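Local coordinates for protein glutamine cyclotransferase (Zymomonas mobilis, PDB 3NOL) that is a beta-propeller enzyme that catalyses the conversion of N-terminal glutamine to pyroglutamate with release of ammonia, at residues 88-93 / 102-107; 109-114 / 121-126. All coordinates share one frame; numbering follows the deposited sequence.

Interaction 1. Residues 88-93 / 102-107; sequences FGEGIS and LTWKNG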
loop_
_atom_site.group_PDB
_atom_site.type_symbol
_atom_site.label_atom_id
_atom_site.label_comp_id
_atom_site.label_asym_id
_atom_site.label_seq_id
_atom_site.Cartn_x
_atom_site.Cartn_y
_atom_site.Cartn_z
ATOM N N PHE A 88 -8.847 -2.099 13.896
ATOM C CA PHE A 88 -9.125 -1.910 12.494
ATOM C C PHE A 88 -7.809 -1.821 11.742
ATOM O O PHE A 88 -7.020 -0.912 12.001
ATOM C CB PHE A 88 -9.964 -0.661 12.254
ATOM C CG PHE A 88 -10.597 -0.643 10.893
ATOM C CD1 PHE A 88 -9.868 -0.196 9.786
ATOM C CD2 PHE A 88 -11.888 -1.123 10.704
ATOM C CE1 PHE A 88 -10.426 -0.219 8.518
ATOM C CE2 PHE A 88 -12.454 -1.153 9.416
ATOM C CZ PHE A 88 -11.721 -0.702 8.336
ATOM N N GLY A 89 -7.583 -2.749 10.826
ATOM C CA GLY A 89 -6.287 -2.870 10.166
ATOM C C GLY A 89 -6.040 -1.788 9.124
ATOM O O GLY A 89 -6.980 -1.322 8.460
ATOM N N GLU A 90 -4.769 -1.400 8.987
ATOM C CA GLU A 90 -4.329 -0.503 7.910
ATOM C C GLU A 90 -3.228 -1.180 7.089
ATOM O O GLU A 90 -3.428 -2.310 6.643
ATOM C CB GLU A 90 -3.942 0.870 8.442
ATOM C CG GLU A 90 -5.102 1.564 9.160
ATOM C CD GLU A 90 -6.248 1.947 8.224
ATOM O OE1 GLU A 90 -6.003 2.068 7.009
ATOM O OE2 GLU A 90 -7.390 2.126 8.730
ATOM N N GLY A 91 -2.098 -0.513 6.874
ATOM C CA GLY A 91 -1.045 -1.080 6.011
ATOM C C GLY A 91 -0.524 -2.432 6.435
ATOM O O GLY A 91 -0.515 -2.757 7.625
ATOM N N ILE A 92 -0.146 -3.242 5.448
ATOM C CA ILE A 92 0.532 -4.501 5.735
ATOM C C ILE A 92 1.745 -4.631 4.819
ATOM O O ILE A 92 1.770 -4.092 3.703
ATOM C CB ILE A 92 -0.399 -5.754 5.595
ATOM C CG1 ILE A 92 -1.034 -5.835 4.182
ATOM C CG2 ILE A 92 -1.451 -5.761 6.695
ATOM C CD1 ILE A 92 -1.729 -7.164 3.877
ATOM N N SER A 93 2.735 -5.377 5.293
ATOM C CA SER A 93 3.922 -5.676 4.497
ATOM C C SER A 93 4.465 -7.011 4.958
ATOM O O SER A 93 4.366 -7.358 6.155
ATOM C CB SER A 93 4.996 -4.598 4.680
ATOM O OG SER A 93 6.184 -4.933 3.949
ATOM N N LEU A 102 -0.355 -2.619 10.495
ATOM C CA LEU A 102 -0.705 -1.440 11.288
ATOM C C LEU A 102 -2.205 -1.394 11.601
ATOM O O LEU A 102 -2.984 -2.195 11.074
ATOM C CB LEU A 102 -0.299 -0.177 10.518
ATOM C CG LEU A 102 1.178 -0.162 10.051
ATOM C CD1 LEU A 102 1.439 1.122 9.262
ATOM C CD2 LEU A 102 2.152 -0.349 11.250
ATOM N N THR A 103 -2.600 -0.467 12.472
ATOM C CA THR A 103 -4.031 -0.284 12.806
ATOM C C THR A 103 -4.444 1.182 12.645
ATOM O O THR A 103 -3.588 2.070 12.589
ATOM C CB THR A 103 -4.386 -0.737 14.237
ATOM O OG1 THR A 103 -3.600 0.011 15.156
ATOM C CG2 THR A 103 -4.127 -2.276 14.437
ATOM N N TRP A 104 -5.758 1.408 12.600
ATOM C CA TRP A 104 -6.343 2.710 12.295
ATOM C C TRP A 104 -6.120 3.699 13.451
ATOM O O TRP A 104 -5.483 4.735 13.269
ATOM C CB TRP A 104 -7.838 2.545 11.998
ATOM C CG TRP A 104 -8.505 3.772 11.421
ATOM C CD1 TRP A 104 -7.986 4.645 10.513
ATOM C CD2 TRP A 104 -9.836 4.223 11.700
ATOM N NE1 TRP A 104 -8.910 5.623 10.210
ATOM C CE2 TRP A 104 -10.054 5.384 10.927
ATOM C CE3 TRP A 104 -10.864 3.756 12.533
ATOM C CZ2 TRP A 104 -11.256 6.088 10.960
ATOM C CZ3 TRP A 104 -12.069 4.460 12.564
ATOM C CH2 TRP A 104 -12.247 5.614 11.782
ATOM N N LYS A 105 -6.615 3.340 14.633
ATOM C CA LYS A 105 -6.590 4.229 15.793
ATOM C C LYS A 105 -6.028 3.588 17.076
ATOM O O LYS A 105 -6.045 4.212 18.143
ATOM C CB LYS A 105 -8.007 4.736 16.064
ATOM C CG LYS A 105 -8.609 5.579 14.951
ATOM C CD LYS A 105 -7.653 6.669 14.472
ATOM C CE LYS A 105 -8.361 8.007 14.387
ATOM N NZ LYS A 105 -9.714 7.882 13.817
ATOM N N ASN A 106 -5.520 2.366 16.962
ATOM C CA ASN A 106 -5.088 1.586 18.124
ATOM C C ASN A 106 -3.676 1.932 18.624
ATOM O O ASN A 106 -3.317 1.584 19.759
ATOM C CB ASN A 106 -5.194 0.082 17.828
ATOM C CG ASN A 106 -6.611 -0.358 17.477
ATOM O OD1 ASN A 106 -6.965 -0.485 16.296
ATOM N ND2 ASN A 106 -7.435 -0.603 18.510
ATOM N N GLY A 107 -2.867 2.579 17.777
ATOM C CA GLY A 107 -1.465 2.860 18.102
ATOM C C GLY A 107 -0.665 1.573 18.293
ATOM O O GLY A 107 0.338 1.528 19.016
HETATM O O HOH W 1 -8.476 1.107 14.886
#
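Glu90 N donates to Leu102 O over 2.9 Å, in a nearly straight bond with an angle of 171° at the hydrogen. Leu102 N answers with an equally short bond to Gly91 O, so both backbone groups of Leu102 are paired. This is the antiparallel hairpin of strands 89-95 and 98-103, the first two of a four-stranded beta-propeller blade. Where strand 98-103 ends, Trp104 N still donates to Phe88 O at 2.7 Å. That bond is short but bent, and Phe88 O also meets Thr103 CA at 3.2 Å in a CA-H...O contact. Thr103 N, on the side away from 88-93, donates to Tyr125 OH, and Thr103 OG1 bonds Leu108 O. Phe88 N is held less firmly. It makes a weak bond to Asn106 OD1 at 3.5 Å and another weak one to a water. The same water accepts from Lys105 N and donates to Asn106 OD1 at 2.6 Å. Asn106 ND2 is used by Arg86 O.

The side chain of Glu90 lies alongside Trp104 and points the same way. CG is anti to its carbonyl carbon (chi1 -60°), and the bend at chi2 brings the carboxylate back beside the indole. OE2 sits obliquely against the ring, 3.1 Å from Trp104 CD1, with the two planes 44° apart. Phe88 CB packs on Trp104 CB at 3.9 Å. With an alanine here in place of Glu90, Trp104 CD1 would lose the carboxylate beside it, and the indole would probably be freer to turn. Trp104 NE1 bonds a glycerol, probably from the crystallisation liquor. The backbone bonds thus fix the hairpin, while the buried Glu90 carboxylate is held with OE2 against the indole and OE1 close to a second acidic group, Glu46 OE1.

Interaction 2. Residues 109-114 / 121-126; sequences GFVWNI and RSFNYD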
loop_
_atom_site.group_PDB
_atom_site.type_symbol
_atom_site.label_atom_id
_atom_site.label_comp_id
_atom_site.label_asym_id
_atom_site.label_seq_id
_atom_site.Cartn_x
_atom_site.Cartn_y
_atom_site.Cartn_z
ATOM N N GLY A 109 0.437 -2.420 16.264
ATOM C CA GLY A 109 0.499 -3.253 15.108
ATOM C C GLY A 109 0.623 -4.706 15.521
ATOM O O GLY A 109 0.728 -5.026 16.715
ATOM N N PHE A 110 0.605 -5.575 14.519
ATOM C CA PHE A 110 0.624 -7.021 14.728
ATOM C C PHE A 110 1.647 -7.647 13.820
ATOM O O PHE A 110 2.026 -7.054 12.814
ATOM C CB PHE A 110 -0.757 -7.631 14.427
ATOM C CG PHE A 110 -1.852 -7.106 15.322
ATOM C CD1 PHE A 110 -2.806 -6.216 14.829
ATOM C CD2 PHE A 110 -1.909 -7.498 16.665
ATOM C CE1 PHE A 110 -3.833 -5.729 15.670
ATOM C CE2 PHE A 110 -2.909 -7.018 17.522
ATOM C CZ PHE A 110 -3.869 -6.116 17.029
ATOM N N VAL A 111 2.091 -8.845 14.192
ATOM C CA VAL A 111 2.913 -9.659 13.327
ATOM C C VAL A 111 2.258 -11.028 13.246
ATOM O O VAL A 111 1.911 -11.606 14.281
ATOM C CB VAL A 111 4.365 -9.835 13.865
ATOM C CG1 VAL A 111 5.175 -10.669 12.865
ATOM C CG2 VAL A 111 5.043 -8.461 14.139
ATOM N N TRP A 112 2.057 -11.501 12.012
ATOM C CA TRP A 112 1.512 -12.846 11.757
ATOM C C TRP A 112 2.504 -13.719 10.992
ATOM O O TRP A 112 3.285 -13.224 10.142
ATOM C CB TRP A 112 0.180 -12.756 10.973
ATOM C CG TRP A 112 -0.901 -11.847 11.564
ATOM C CD1 TRP A 112 -1.876 -12.198 12.478
ATOM C CD2 TRP A 112 -1.175 -10.484 11.196
ATOM N NE1 TRP A 112 -2.710 -11.122 12.720
ATOM C CE2 TRP A 112 -2.296 -10.057 11.960
ATOM C CE3 TRP A 112 -0.566 -9.573 10.313
ATOM C CZ2 TRP A 112 -2.823 -8.753 11.866
ATOM C CZ3 TRP A 112 -1.085 -8.278 10.218
ATOM C CH2 TRP A 112 -2.220 -7.884 10.985
ATOM N N ASN A 113 2.491 -15.022 11.295
ATOM C CA ASN A 113 3.189 -15.980 10.439
ATOM C C ASN A 113 2.489 -16.040 9.089
ATOM O O ASN A 113 1.267 -16.131 9.020
ATOM C CB ASN A 113 3.213 -17.376 11.071
ATOM C CG ASN A 113 4.149 -17.481 12.272
ATOM O OD1 ASN A 113 4.034 -18.421 13.064
ATOM N ND2 ASN A 113 5.065 -16.540 12.416
ATOM N N ILE A 114 3.255 -16.003 8.002
ATOM C CA ILE A 114 2.630 -15.975 6.680
ATOM C C ILE A 114 1.870 -17.272 6.318
ATOM O O ILE A 114 0.850 -17.206 5.619
ATOM C CB ILE A 114 3.601 -15.502 5.542
ATOM C CG1 ILE A 114 2.778 -15.022 4.335
ATOM C CG2 ILE A 114 4.578 -16.598 5.187
ATOM C CD1 ILE A 114 3.452 -13.958 3.474
ATOM N N ARG A 121 2.801 -11.697 17.533
ATOM C CA ARG A 121 3.288 -10.527 18.260
ATOM C C ARG A 121 2.340 -9.348 18.077
ATOM O O ARG A 121 1.645 -9.248 17.053
ATOM C CB ARG A 121 4.690 -10.163 17.754
ATOM C CG ARG A 121 5.410 -9.041 18.470
ATOM C CD ARG A 121 6.777 -8.875 17.839
ATOM N NE ARG A 121 7.548 -7.813 18.488
ATOM C CZ ARG A 121 8.767 -7.428 18.104
ATOM N NH1 ARG A 121 9.367 -8.010 17.070
ATOM N NH2 ARG A 121 9.396 -6.461 18.767
ATOM N N SER A 122 2.292 -8.497 19.105
ATOM C CA SER A 122 1.775 -7.139 18.969
ATOM C C SER A 122 2.867 -6.165 19.399
ATOM O O SER A 122 3.679 -6.468 20.287
ATOM C CB SER A 122 0.515 -6.914 19.813
ATOM O OG SER A 122 -0.061 -5.650 19.487
ATOM N N PHE A 123 2.887 -4.994 18.773
ATOM C CA PHE A 123 3.880 -3.986 19.107
ATOM C C PHE A 123 3.240 -2.605 19.100
ATOM O O PHE A 123 2.292 -2.368 18.335
ATOM C CB PHE A 123 5.079 -4.051 18.141
ATOM C CG PHE A 123 4.752 -3.687 16.706
ATOM C CD1 PHE A 123 5.034 -2.397 16.217
ATOM C CD2 PHE A 123 4.144 -4.622 15.849
ATOM C CE1 PHE A 123 4.741 -2.064 14.883
ATOM C CE2 PHE A 123 3.857 -4.301 14.503
ATOM C CZ PHE A 123 4.147 -3.016 14.031
ATOM N N ASN A 124 3.753 -1.711 19.940
ATOM C CA ASN A 124 3.255 -0.334 19.966
ATOM C C ASN A 124 4.058 0.564 19.033
ATOM O O ASN A 124 5.234 0.311 18.758
ATOM C CB ASN A 124 3.257 0.251 21.385
ATOM C CG ASN A 124 2.239 -0.404 22.290
ATOM O OD1 ASN A 124 1.237 -0.981 21.830
ATOM N ND2 ASN A 124 2.495 -0.339 23.591
ATOM N N TYR A 125 3.408 1.603 18.535
ATOM C CA TYR A 125 4.109 2.653 17.809
ATOM C C TYR A 125 3.495 4.021 18.125
ATOM O O TYR A 125 2.380 4.129 18.666
ATOM C CB TYR A 125 4.143 2.370 16.288
ATOM C CG TYR A 125 2.778 2.156 15.644
ATOM C CD1 TYR A 125 2.364 0.887 15.249
ATOM C CD2 TYR A 125 1.900 3.236 15.430
ATOM C CE1 TYR A 125 1.121 0.690 14.660
ATOM C CE2 TYR A 125 0.639 3.047 14.841
ATOM C CZ TYR A 125 0.257 1.769 14.461
ATOM O OH TYR A 125 -0.986 1.564 13.873
ATOM N N ASP A 126 4.231 5.053 17.744
ATOM C CA ASP A 126 3.857 6.436 17.955
ATOM C C ASP A 126 2.809 6.895 16.918
ATOM O O ASP A 126 2.888 6.558 15.726
ATOM C CB ASP A 126 5.119 7.293 17.885
ATOM C CG ASP A 126 4.876 8.725 18.289
ATOM O OD1 ASP A 126 4.225 8.934 19.341
ATOM O OD2 ASP A 126 5.368 9.624 17.561
#
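Gly109 lies over one face of the Phe123 ring, in a CH-pi contact with CA 4.0 Å from the ring centroid. Phe123 carries CG between its backbone N and its carbonyl carbon, the crowded position (chi1 66°). This folds the ring back over the neighbouring strand. A CB on Gly109 would run into that ring, so the contact depends on the missing side chain. The two residues are also a hydrogen-bonded antiparallel pair: Gly109 N reaches Phe123 O at 2.8 Å, and Phe123 N returns to Gly109 O at 3.0 Å. Gly109 O takes a second bond, 2.9 Å long, from Ser122 OG. The two donors come from opposite faces of the carbonyl plane. Ser122 OG also stands 3.7 Å from Phe110 CE2, on the side of the sheet where Ser122 and Phe110 pair.

On the other side, Val111 and Arg121 run side by side with their CB atoms 3.9 Å apart. Val111 N bonds Arg121 O at 2.9 Å, and the return bond from Arg121 N is long and weak. Val111 CG2 also touches Phe123 CD2, loosely. Strands 108-113 and 119-124 form the outer hairpin of a four-stranded antiparallel blade of the beta-propeller, with 119-124 as its outermost strand. The short segments run at 155° to each other.

Arg121 lays CB and CD along Val111 CG2. Its extended chain then carries the guanidinium away from the partner strand, where NH1 bonds Glu154 O and a glycerol. At the other end, Tyr125 CE1 lies near Gly109 N. Further out, Phe123 rests on Val100 and Leu156. The Phe110 ring meets Tyr87 edge-to-face and packs on Thr103.

How the interactions relate
Both interactions belong to one four-stranded blade: interaction 1 joins its first two strands, 89-95 and 98-103, and interaction 2 its last two. Strands 98-103 and 108-113 are neighbours, so the contacts meet. Tyr125 ties them, with Leu102 CD2 packing against its ring and Gly107 O accepting from its backbone N, while Thr103 CG2 touches the Phe110 ring. Interaction 1 is the more buried, about 12 Å from the chain centre against 17 Å, both measured between centres, and the nearest atom of Gly91 lies about 8 Å from the calcium ion. Its chemistry includes a carboxylate and a bridging water. Interaction 2 pairs strands in register, with aromatic packing, and is partly exposed at Ser122 on the outermost strand.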